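Local coordinates for probable M18 family aminopeptidase 1 (Thermotoga maritima, PDB 2GLF), which probably acts as a metal-dependent aminopeptidase of the M18 family, removing residues from the N-terminus of peptides, at residues A[26-32]-A[251-255]; A[104-108]-A[199-205]. All blocks are in the same frame, centred on the assembly; numbering follows the deposited sequence.

Contact 1 (A[26-32]-A[251-255]); sequences FMSKAKT and RICAY
The end of helix 13-29 and the loop after it, where A30 (phi/psi -110/76) breaks from helix, meet one turn of helix 248-263, with M27 CA 7.7 Å from R251 CA and F26 CA 7.8 Å from Y255 CA. F26 and Y255, both with chi1 t, set their rings at 30°, centroids 4.9 Å apart, barely overlapping, F26 CD2 reaching Y255 CD1 at 3.3 Å. Selenomethionine M27, its chi1 of -135° between wells, swings SE to 3.7 Å from R251 CB. The aliphatic stem of R251 makes van der Waals contacts, CD 3.2 Å from A30 O and 4.0 Å from A30 CB. On the polar side, its guanidinium lays one face against backbone 30-32, and a water donates to K31 O (2.8 Å) and accepts from R251 NH2 (2.9 Å). This is buried helix packing near the metal site: R251's side chain is about 7 Å from that of manganese ligand H92. K31 NZ turns off to E133, T32 N-caps helix 33-45, and T36 of that helix touches F26, A30 and R251.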
ATOM      1  N   PHE A  26      19.474 -37.573 -34.779  1.00 22.28           N
ATOM      2  CA  PHE A  26      20.574 -37.050 -33.984  1.00 21.95           C
ATOM      3  C   PHE A  26      20.028 -36.532 -32.658  1.00 21.88           C
ATOM      4  O   PHE A  26      20.560 -36.835 -31.593  1.00 21.42           O
ATOM      5  CB  PHE A  26      21.239 -35.899 -34.740  1.00 23.34           C
ATOM      6  CG  PHE A  26      22.372 -35.250 -33.997  1.00 23.86           C
ATOM      7  CD1 PHE A  26      23.546 -35.947 -33.739  1.00 24.25           C
ATOM      8  CD2 PHE A  26      22.274 -33.926 -33.578  1.00 23.84           C
ATOM      9  CE1 PHE A  26      24.610 -35.335 -33.075  1.00 24.82           C
ATOM     10  CE2 PHE A  26      23.328 -33.299 -32.914  1.00 23.00           C
ATOM     11  CZ  PHE A  26      24.503 -34.009 -32.662  1.00 24.36           C
HETATM   12  N   MSE A  27      18.950 -35.756 -32.741  1.00 37.72           N
HETATM   13  CA  MSE A  27      18.319 -35.153 -31.572  1.00 37.75           C
HETATM   14  C   MSE A  27      17.820 -36.149 -30.530  1.00 37.74           C
HETATM   15  O   MSE A  27      17.851 -35.873 -29.329  1.00 37.88           O
HETATM   16  CB  MSE A  27      17.171 -34.249 -32.024  1.00 42.44           C
HETATM   17  CG  MSE A  27      17.132 -32.900 -31.320  1.00 42.47           C
HETATM   18 SE   MSE A  27      18.852 -31.971 -31.291  1.00 43.56          SE
HETATM   19  CE  MSE A  27      19.505 -32.506 -33.017  1.00 42.36           C
ATOM     20  N   SER A  28      17.355 -37.308 -30.977  1.00 27.21           N
ATOM     21  CA  SER A  28      16.870 -38.314 -30.039  1.00 27.06           C
ATOM     22  C   SER A  28      18.041 -38.944 -29.296  1.00 27.27           C
ATOM     23  O   SER A  28      17.842 -39.665 -28.329  1.00 27.47           O
ATOM     24  CB  SER A  28      16.104 -39.420 -30.767  1.00 34.38           C
ATOM     25  OG  SER A  28      16.997 -40.387 -31.293  1.00 36.03           O
ATOM     26  N   LYS A  29      19.260 -38.677 -29.749  1.00 28.81           N
ATOM     27  CA  LYS A  29      20.435 -39.253 -29.109  1.00 29.39           C
ATOM     28  C   LYS A  29      21.267 -38.223 -28.337  1.00 28.79           C
ATOM     29  O   LYS A  29      22.100 -38.592 -27.508  1.00 29.43           O
ATOM     30  CB  LYS A  29      21.309 -39.948 -30.164  1.00 29.75           C
ATOM     31  CG  LYS A  29      20.563 -40.983 -31.005  1.00 31.54           C
ATOM     32  CD  LYS A  29      21.456 -41.629 -32.059  1.00 31.90           C
ATOM     33  CE  LYS A  29      22.517 -42.524 -31.428  1.00 37.07           C
ATOM     34  NZ  LYS A  29      23.462 -43.108 -32.433  1.00 34.89           N
ATOM     35  N   ALA A  30      21.028 -36.940 -28.589  1.00 29.55           N
ATOM     36  CA  ALA A  30      21.782 -35.882 -27.927  1.00 28.79           C
ATOM     37  C   ALA A  30      20.982 -35.054 -26.907  1.00 28.68           C
ATOM     38  O   ALA A  30      20.600 -33.915 -27.184  1.00 29.90           O
ATOM     39  CB  ALA A  30      22.389 -34.959 -28.987  1.00 19.54           C
ATOM     40  N   LYS A  31      20.742 -35.618 -25.725  1.00 18.12           N
ATOM     41  CA  LYS A  31      19.994 -34.909 -24.687  1.00 17.57           C
ATOM     42  C   LYS A  31      20.925 -34.164 -23.743  1.00 16.56           C
ATOM     43  O   LYS A  31      20.554 -33.142 -23.160  1.00 15.00           O
ATOM     44  CB  LYS A  31      19.141 -35.872 -23.861  1.00 35.70           C
ATOM     45  CG  LYS A  31      17.942 -36.467 -24.575  1.00 38.58           C
ATOM     46  CD  LYS A  31      18.327 -37.673 -25.397  1.00 44.30           C
ATOM     47  CE  LYS A  31      17.139 -38.606 -25.573  1.00 46.19           C
ATOM     48  NZ  LYS A  31      16.644 -39.130 -24.265  1.00 48.31           N
ATOM     49  N   THR A  32      22.136 -34.685 -23.588  1.00 18.84           N
ATOM     50  CA  THR A  32      23.114 -34.068 -22.704  1.00 18.40           C
ATOM     51  C   THR A  32      24.362 -33.750 -23.507  1.00 18.36           C
ATOM     52  O   THR A  32      24.536 -34.281 -24.604  1.00 18.36           O
ATOM     53  CB  THR A  32      23.465 -35.016 -21.556  1.00 24.88           C
ATOM     54  OG1 THR A  32      24.184 -36.143 -22.067  1.00 26.47           O
ATOM     55  CG2 THR A  32      22.190 -35.512 -20.889  1.00 23.08           C
ATOM     56  N   ARG A 251      21.559 -27.200 -30.271  1.00 20.94           N
ATOM     57  CA  ARG A 251      22.004 -28.483 -30.801  1.00 21.07           C
ATOM     58  C   ARG A 251      21.505 -28.441 -32.241  1.00 21.51           C
ATOM     59  O   ARG A 251      21.955 -29.204 -33.094  1.00 21.35           O
ATOM     60  CB  ARG A 251      21.401 -29.669 -30.034  1.00 12.24           C
ATOM     61  CG  ARG A 251      21.799 -29.684 -28.567  1.00 12.32           C
ATOM     62  CD  ARG A 251      21.886 -31.078 -27.983  1.00 11.82           C
ATOM     63  NE  ARG A 251      22.483 -31.018 -26.653  1.00 13.98           N
ATOM     64  CZ  ARG A 251      21.796 -30.926 -25.521  1.00 13.82           C
ATOM     65  NH1 ARG A 251      20.474 -30.893 -25.548  1.00 16.38           N
ATOM     66  NH2 ARG A 251      22.431 -30.844 -24.362  1.00 10.73           N
ATOM     67  N   ILE A 252      20.585 -27.512 -32.502  1.00 17.66           N
ATOM     68  CA  ILE A 252      20.041 -27.340 -33.836  1.00 18.06           C
ATOM     69  C   ILE A 252      21.100 -26.628 -34.659  1.00 18.07           C
ATOM     70  O   ILE A 252      21.184 -26.805 -35.869  1.00 19.22           O
ATOM     71  CB  ILE A 252      18.753 -26.491 -33.837  1.00 15.28           C
ATOM     72  CG1 ILE A 252      18.058 -26.618 -35.198  1.00 15.28           C
ATOM     73  CG2 ILE A 252      19.086 -25.030 -33.568  1.00 15.28           C
ATOM     74  CD1 ILE A 252      16.659 -26.041 -35.233  1.00 15.28           C
ATOM     75  N   CYS A 253      21.908 -25.812 -33.997  1.00 21.35           N
ATOM     76  CA  CYS A 253      22.973 -25.111 -34.686  1.00 21.19           C
ATOM     77  C   CYS A 253      24.196 -26.000 -34.739  1.00 20.82           C
ATOM     78  O   CYS A 253      25.017 -25.889 -35.646  1.00 20.37           O
ATOM     79  CB  CYS A 253      23.304 -23.813 -33.973  1.00 18.48           C
ATOM     80  SG  CYS A 253      22.181 -22.527 -34.436  1.00 20.56           S
ATOM     81  N   ALA A 254      24.305 -26.889 -33.759  1.00 23.46           N
ATOM     82  CA  ALA A 254      25.420 -27.817 -33.700  1.00 23.80           C
ATOM     83  C   ALA A 254      25.286 -28.820 -34.835  1.00 23.53           C
ATOM     84  O   ALA A 254      26.260 -29.149 -35.508  1.00 23.49           O
ATOM     85  CB  ALA A 254      25.427 -28.538 -32.369  1.00  1.76           C
ATOM     86  N   TYR A 255      24.067 -29.295 -35.058  1.00 16.85           N
ATOM     87  CA  TYR A 255      23.833 -30.273 -36.110  1.00 16.77           C
ATOM     88  C   TYR A 255      23.983 -29.686 -37.502  1.00 16.87           C
ATOM     89  O   TYR A 255      24.622 -30.288 -38.362  1.00 16.90           O
ATOM     90  CB  TYR A 255      22.445 -30.892 -35.981  1.00 20.69           C
ATOM     91  CG  TYR A 255      22.236 -32.046 -36.927  1.00 19.87           C
ATOM     92  CD1 TYR A 255      22.910 -33.252 -36.740  1.00 22.34           C
ATOM     93  CD2 TYR A 255      21.386 -31.927 -38.026  1.00 19.91           C
ATOM     94  CE1 TYR A 255      22.747 -34.319 -37.623  1.00 20.99           C
ATOM     95  CE2 TYR A 255      21.214 -32.988 -38.923  1.00 19.62           C
ATOM     96  CZ  TYR A 255      21.898 -34.181 -38.713  1.00 21.05           C
ATOM     97  OH  TYR A 255      21.739 -35.230 -39.594  1.00 23.01           O
TER
HETATM   98  O   HOH W   1      21.366 -30.863 -21.680  1.00 29.11           O

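Contact 2 (A[104-108]-A[199-205]); sequences PLIED and EAVKTNV
This is a strand-on-helix contact in the part of the chain built on the six-stranded antiparallel sheet, far from the metal centre: the end of strand 97-108 lies against the first turns of helix 200-213. The backbone is extended from L105 to D108, P104 departing from it at phi/psi -72/-28. Strand segment 104-108 and helical segment 200-205 run roughly antiparallel, their axes at 149° and 7.7 Å apart at closest, with E107 CA only 5.6 Å from K202 CA. L105 and E107 point toward the helix; I106 between them points away. E107, with chi1 and chi2 both t, brings its carboxylate to the helix N-terminus, where amides are still without an i-4 carbonyl: OE1 accepts a hydrogen bond from K202 N at 2.8 Å and a weak one from V201 N at 3.0 Å. E199 occupies the N-cap position, and its O receives T203 N (3.2 Å) and T203 OG1 (2.9 Å). K202 answers in the other direction. All four of its chi angles are t, so NZ reaches L105 O at 3.0 Å, and the same NZ forms a salt bridge to E217. Its aliphatic stem packs on the leucine, L105 CD1 to K202 CG 3.6 Å, and V205 CG1 lies 4.0 Å from L105 CD1. Alongside, strand 111-119 pairs with 97-108 and sets A112 against V201 and V205, while H342 of a neighbouring subunit packs on I106 and K202.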
ATOM      1  N   PRO A 104      21.944 -36.675  -3.668  1.00 18.63           N
ATOM      2  CA  PRO A 104      20.566 -36.571  -4.151  1.00 17.75           C
ATOM      3  C   PRO A 104      19.516 -37.437  -3.464  1.00 16.67           C
ATOM      4  O   PRO A 104      18.347 -37.064  -3.418  1.00 16.67           O
ATOM      5  CB  PRO A 104      20.704 -36.923  -5.626  1.00 13.88           C
ATOM      6  CG  PRO A 104      21.720 -38.016  -5.581  1.00 13.07           C
ATOM      7  CD  PRO A 104      22.759 -37.464  -4.614  1.00 14.22           C
ATOM      8  N   LEU A 105      19.917 -38.583  -2.927  1.00 12.58           N
ATOM      9  CA  LEU A 105      18.942 -39.461  -2.304  1.00 12.58           C
ATOM     10  C   LEU A 105      18.579 -39.144  -0.854  1.00 12.58           C
ATOM     11  O   LEU A 105      19.428 -39.192   0.045  1.00 12.58           O
ATOM     12  CB  LEU A 105      19.412 -40.911  -2.388  1.00 20.26           C
ATOM     13  CG  LEU A 105      18.401 -41.956  -2.876  1.00 19.50           C
ATOM     14  CD1 LEU A 105      18.880 -43.327  -2.410  1.00 19.49           C
ATOM     15  CD2 LEU A 105      17.004 -41.673  -2.334  1.00 20.52           C
ATOM     16  N   ILE A 106      17.302 -38.822  -0.648  1.00 15.55           N
ATOM     17  CA  ILE A 106      16.758 -38.528   0.675  1.00 15.55           C
ATOM     18  C   ILE A 106      15.408 -39.228   0.740  1.00 15.55           C
ATOM     19  O   ILE A 106      14.879 -39.648  -0.292  1.00 15.55           O
ATOM     20  CB  ILE A 106      16.500 -37.020   0.882  1.00 11.87           C
ATOM     21  CG1 ILE A 106      15.277 -36.578   0.068  1.00 11.87           C
ATOM     22  CG2 ILE A 106      17.700 -36.226   0.440  1.00 11.87           C
ATOM     23  CD1 ILE A 106      14.862 -35.137   0.308  1.00 11.87           C
ATOM     24  N   GLU A 107      14.857 -39.362   1.943  1.00 15.55           N
ATOM     25  CA  GLU A 107      13.540 -39.965   2.104  1.00 16.30           C
ATOM     26  C   GLU A 107      12.669 -39.014   2.906  1.00 16.24           C
ATOM     27  O   GLU A 107      13.126 -38.428   3.881  1.00 16.89           O
ATOM     28  CB  GLU A 107      13.602 -41.307   2.833  1.00 28.94           C
ATOM     29  CG  GLU A 107      12.207 -41.932   2.959  1.00 30.86           C
ATOM     30  CD  GLU A 107      12.190 -43.297   3.624  1.00 31.53           C
ATOM     31  OE1 GLU A 107      12.948 -44.185   3.178  1.00 35.30           O
ATOM     32  OE2 GLU A 107      11.401 -43.483   4.581  1.00 35.36           O
ATOM     33  N   ASP A 108      11.419 -38.854   2.489  1.00 28.43           N
ATOM     34  CA  ASP A 108      10.491 -37.971   3.192  1.00 28.57           C
ATOM     35  C   ASP A 108       9.070 -38.494   3.058  1.00 27.93           C
ATOM     36  O   ASP A 108       8.620 -38.817   1.960  1.00 28.08           O
ATOM     37  CB  ASP A 108      10.566 -36.553   2.631  1.00 43.30           C
ATOM     38  CG  ASP A 108      10.152 -35.510   3.648  1.00 46.94           C
ATOM     39  OD1 ASP A 108       9.846 -34.367   3.246  1.00 50.39           O
ATOM     40  OD2 ASP A 108      10.147 -35.834   4.855  1.00 51.39           O
ATOM     41  N   GLU A 199      14.259 -45.426   7.367  1.00 30.44           N
ATOM     42  CA  GLU A 199      14.190 -45.037   5.961  1.00 26.52           C
ATOM     43  C   GLU A 199      14.196 -46.265   5.054  1.00 24.25           C
ATOM     44  O   GLU A 199      15.068 -46.426   4.206  1.00 23.75           O
ATOM     45  CB  GLU A 199      15.352 -44.103   5.616  1.00 27.00           C
ATOM     46  CG  GLU A 199      15.275 -42.772   6.350  1.00 26.62           C
ATOM     47  CD  GLU A 199      16.357 -41.782   5.947  1.00 25.88           C
ATOM     48  OE1 GLU A 199      16.363 -40.668   6.501  1.00 27.40           O
ATOM     49  OE2 GLU A 199      17.201 -42.103   5.085  1.00 24.99           O
ATOM     50  N   ALA A 200      13.199 -47.124   5.240  1.00 30.46           N
ATOM     51  CA  ALA A 200      13.074 -48.353   4.466  1.00 28.90           C
ATOM     52  C   ALA A 200      12.924 -48.157   2.955  1.00 28.10           C
ATOM     53  O   ALA A 200      13.305 -49.030   2.177  1.00 28.52           O
ATOM     54  CB  ALA A 200      11.905 -49.175   4.999  1.00  8.91           C
ATOM     55  N   VAL A 201      12.368 -47.028   2.532  1.00 17.38           N
ATOM     56  CA  VAL A 201      12.188 -46.806   1.108  1.00 16.23           C
ATOM     57  C   VAL A 201      13.494 -46.394   0.444  1.00 16.19           C
ATOM     58  O   VAL A 201      13.850 -46.914  -0.619  1.00 16.52           O
ATOM     59  CB  VAL A 201      11.117 -45.732   0.820  1.00 17.72           C
ATOM     60  CG1 VAL A 201      10.955 -45.567  -0.682  1.00 15.95           C
ATOM     61  CG2 VAL A 201       9.778 -46.129   1.440  1.00 16.40           C
ATOM     62  N   LYS A 202      14.210 -45.459   1.063  1.00 21.51           N
ATOM     63  CA  LYS A 202      15.479 -45.005   0.500  1.00 20.47           C
ATOM     64  C   LYS A 202      16.342 -46.248   0.334  1.00 20.52           C
ATOM     65  O   LYS A 202      16.845 -46.535  -0.761  1.00 19.55           O
ATOM     66  CB  LYS A 202      16.169 -44.012   1.441  1.00  5.41           C
ATOM     67  CG  LYS A 202      17.460 -43.448   0.884  1.00  5.28           C
ATOM     68  CD  LYS A 202      18.166 -42.584   1.900  1.00  5.28           C
ATOM     69  CE  LYS A 202      19.490 -42.075   1.354  1.00  5.28           C
ATOM     70  NZ  LYS A 202      20.148 -41.062   2.237  1.00  5.45           N
ATOM     71  N   THR A 203      16.483 -46.983   1.435  1.00 33.65           N
ATOM     72  CA  THR A 203      17.257 -48.218   1.483  1.00 33.64           C
ATOM     73  C   THR A 203      16.895 -49.140   0.320  1.00 33.80           C
ATOM     74  O   THR A 203      17.771 -49.740  -0.309  1.00 34.43           O
ATOM     75  CB  THR A 203      17.006 -48.974   2.811  1.00 12.55           C
ATOM     76  OG1 THR A 203      17.429 -48.159   3.910  1.00 12.72           O
ATOM     77  CG2 THR A 203      17.767 -50.292   2.837  1.00 11.83           C
ATOM     78  N   ASN A 204      15.601 -49.254   0.040  1.00 17.96           N
ATOM     79  CA  ASN A 204      15.155 -50.107  -1.047  1.00 17.20           C
ATOM     80  C   ASN A 204      15.732 -49.591  -2.361  1.00 17.08           C
ATOM     81  O   ASN A 204      16.293 -50.357  -3.147  1.00 16.51           O
ATOM     82  CB  ASN A 204      13.635 -50.131  -1.129  1.00 13.07           C
ATOM     83  CG  ASN A 204      13.135 -51.195  -2.074  1.00 14.75           C
ATOM     84  OD1 ASN A 204      13.340 -52.385  -1.841  1.00 17.81           O
ATOM     85  ND2 ASN A 204      12.490 -50.779  -3.158  1.00 15.31           N
ATOM     86  N   VAL A 205      15.590 -48.289  -2.599  1.00 19.33           N
ATOM     87  CA  VAL A 205      16.121 -47.683  -3.810  1.00 18.81           C
ATOM     88  C   VAL A 205      17.625 -47.953  -3.888  1.00 18.74           C
ATOM     89  O   VAL A 205      18.139 -48.360  -4.933  1.00 18.74           O
ATOM     90  CB  VAL A 205      15.874 -46.169  -3.814  1.00  3.96           C
ATOM     91  CG1 VAL A 205      16.700 -45.490  -4.903  1.00  3.96           C
ATOM     92  CG2 VAL A 205      14.410 -45.911  -4.027  1.00  3.96           C
TER

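The two contacts share no helix or strand and lie 34 Å apart between centres, about 15 Å at their nearest atoms. Contact 1 is buried near the middle of the chain, joining two helices close to the metal centre; contact 2 is partly buried, on the six-stranded sheet, where other subunits come within reach. The chemistry follows the place. At 26-32/251-255, aromatic rings and a selenomethionine are joined by an arginine whose polar link runs through a water. At 104-108/199-205, charged side chains bond directly to backbone atoms of the opposite segment. Along the sequence, both segments of contact 2 fall between those of contact 1.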